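Local coordinates for protein NADPH-flavin oxidoreductase (PDB 1BKJ) that catalyses the NADPH-dependent reduction of FMN to FMNH2, supplying luciferase with reduced flavin for bioluminescence, at residues A[138-143]-A[233-238]. Sequence-based numbering, arbitrary orientation.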
loop_
_atom_site.group_PDB
_atom_site.type_symbol
_atom_site.label_atom_id
_atom_site.label_comp_id
_atom_site.label_asym_id
_atom_site.label_seq_id
_atom_site.Cartn_x
_atom_site.Cartn_y
_atom_site.Cartn_z
ATOM N N GLN A 138 -8.128 -14.920 -15.368
ATOM C CA GLN A 138 -7.339 -16.119 -15.653
ATOM C C GLN A 138 -6.350 -16.461 -14.528
ATOM O O GLN A 138 -6.192 -17.628 -14.181
ATOM C CB GLN A 138 -6.612 -15.973 -16.985
ATOM C CG GLN A 138 -7.527 -15.721 -18.194
ATOM C CD GLN A 138 -7.499 -14.261 -18.643
ATOM O OE1 GLN A 138 -8.072 -13.370 -17.990
ATOM N NE2 GLN A 138 -6.795 -14.002 -19.751
ATOM N N VAL A 139 -5.726 -15.437 -13.934
ATOM C CA VAL A 139 -4.776 -15.603 -12.817
ATOM C C VAL A 139 -5.547 -16.092 -11.580
ATOM O O VAL A 139 -5.095 -16.999 -10.881
ATOM C CB VAL A 139 -4.040 -14.256 -12.500
ATOM C CG1 VAL A 139 -3.213 -14.341 -11.207
ATOM C CG2 VAL A 139 -3.146 -13.884 -13.647
ATOM N N ASP A 140 -6.729 -15.506 -11.368
ATOM C CA ASP A 140 -7.633 -15.827 -10.252
ATOM C C ASP A 140 -8.062 -17.302 -10.274
ATOM O O ASP A 140 -8.080 -17.954 -9.234
ATOM C CB ASP A 140 -8.850 -14.902 -10.330
ATOM C CG ASP A 140 -9.793 -15.051 -9.160
ATOM O OD1 ASP A 140 -10.529 -16.052 -9.109
ATOM O OD2 ASP A 140 -9.838 -14.136 -8.313
ATOM N N GLU A 141 -8.378 -17.814 -11.463
ATOM C CA GLU A 141 -8.787 -19.204 -11.638
ATOM C C GLU A 141 -7.602 -20.147 -11.447
ATOM O O GLU A 141 -7.743 -21.202 -10.821
ATOM C CB GLU A 141 -9.423 -19.411 -13.019
ATOM N N LEU A 142 -6.425 -19.731 -11.926
ATOM C CA LEU A 142 -5.186 -20.529 -11.825
ATOM C C LEU A 142 -4.774 -20.778 -10.379
ATOM O O LEU A 142 -4.383 -21.897 -10.017
ATOM C CB LEU A 142 -4.038 -19.839 -12.593
ATOM C CG LEU A 142 -2.678 -20.537 -12.735
ATOM C CD1 LEU A 142 -2.846 -21.911 -13.374
ATOM C CD2 LEU A 142 -1.767 -19.676 -13.576
ATOM N N LEU A 143 -4.952 -19.746 -9.552
ATOM C CA LEU A 143 -4.619 -19.805 -8.132
ATOM C C LEU A 143 -5.758 -20.335 -7.253
ATOM O O LEU A 143 -5.572 -20.537 -6.051
ATOM C CB LEU A 143 -4.126 -18.434 -7.641
ATOM C CG LEU A 143 -2.872 -17.877 -8.338
ATOM C CD1 LEU A 143 -2.520 -16.532 -7.775
ATOM C CD2 LEU A 143 -1.686 -18.826 -8.216
ATOM N N ASN A 233 -16.275 -7.213 -9.119
ATOM C CA ASN A 233 -17.696 -7.512 -8.895
ATOM C C ASN A 233 -18.014 -9.005 -9.004
ATOM O O ASN A 233 -18.860 -9.493 -8.259
ATOM C CB ASN A 233 -18.596 -6.738 -9.871
ATOM C CG ASN A 233 -18.585 -5.229 -9.645
ATOM O OD1 ASN A 233 -19.086 -4.485 -10.484
ATOM N ND2 ASN A 233 -18.016 -4.773 -8.535
ATOM N N SER A 234 -17.323 -9.721 -9.906
ATOM C CA SER A 234 -17.498 -11.174 -10.107
ATOM C C SER A 234 -17.008 -11.982 -8.893
ATOM O O SER A 234 -17.429 -13.123 -8.689
ATOM C CB SER A 234 -16.789 -11.669 -11.387
ATOM O OG SER A 234 -15.378 -11.815 -11.223
ATOM N N LYS A 235 -16.117 -11.378 -8.102
ATOM C CA LYS A 235 -15.598 -12.003 -6.886
ATOM C C LYS A 235 -16.364 -11.500 -5.654
ATOM O O LYS A 235 -16.070 -11.881 -4.522
ATOM C CB LYS A 235 -14.086 -11.761 -6.730
ATOM C CG LYS A 235 -13.183 -12.257 -7.899
ATOM C CD LYS A 235 -13.425 -13.712 -8.384
ATOM C CE LYS A 235 -13.230 -14.817 -7.327
ATOM N NZ LYS A 235 -11.939 -14.723 -6.613
ATOM N N GLY A 236 -17.357 -10.646 -5.908
ATOM C CA GLY A 236 -18.198 -10.100 -4.858
ATOM C C GLY A 236 -17.650 -8.881 -4.159
ATOM O O GLY A 236 -18.099 -8.551 -3.061
ATOM N N LEU A 237 -16.687 -8.209 -4.783
ATOM C CA LEU A 237 -16.065 -7.024 -4.199
ATOM C C LEU A 237 -16.476 -5.733 -4.901
ATOM O O LEU A 237 -16.889 -5.763 -6.060
ATOM C CB LEU A 237 -14.539 -7.177 -4.241
ATOM C CG LEU A 237 -13.941 -8.370 -3.484
ATOM C CD1 LEU A 237 -12.487 -8.530 -3.820
ATOM C CD2 LEU A 237 -14.132 -8.184 -1.982
ATOM N N ALA A 238 -16.401 -4.616 -4.177
ATOM C CA ALA A 238 -16.705 -3.266 -4.684
ATOM C C ALA A 238 -17.978 -3.103 -5.528
ATOM O O ALA A 238 -17.949 -2.558 -6.644
ATOM C CB ALA A 238 -15.471 -2.702 -5.430
#
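The carboxylate of Asp-140 receives the ammonium of Lys-235 between its two oxygens, through the syn lone pair of OD2, while the lysine CD and CE stand off to one face of the group. This salt bridge is the whole contact between 138-143 and 233-238, and it illustrates how one ion pair can tie a helix to a distant chain segment. The grip is uneven: Lys-235 NZ lies 2.8 Å from Asp-140 OD2, whereas its bond to OD1 is weak at 3.2 Å. The aspartate reaches out with CG anti to its own nitrogen (chi1 -175°), and the lysine comes to meet it from the opposite direction, bent at chi2, chi3 and chi4 rather than extended. Each charge has further partners. Tyr-231 OH also bonds Asp-140 OD2, and NZ is held by the carbonyls of Ser-149 and Pro-146, an environment that would be expected to stabilise the positive charge beside a buried carboxylate.

The lysine leaves a helix end closed by a Schellman motif, with Gly-236 at positive phi (85°). From the last turn of the helix, the flat amide of Asn-233 reaches forward past the glycine, its ND2 bonding Leu-237 O at 2.9 Å, with that oxygen almost in the amide plane and ND2 in the carbonyl plane, which fastens the exiting chain.

Away from the flavin sites, the bridge links helix 136-142 to the end of helix 228-234 beside the loop entering strand 149-158. Val-139 packs on that strand and on helix 54-63, Leu-237 touches the strand and helix 98-121, and Leu-143 meets Asn-179 of the second subunit.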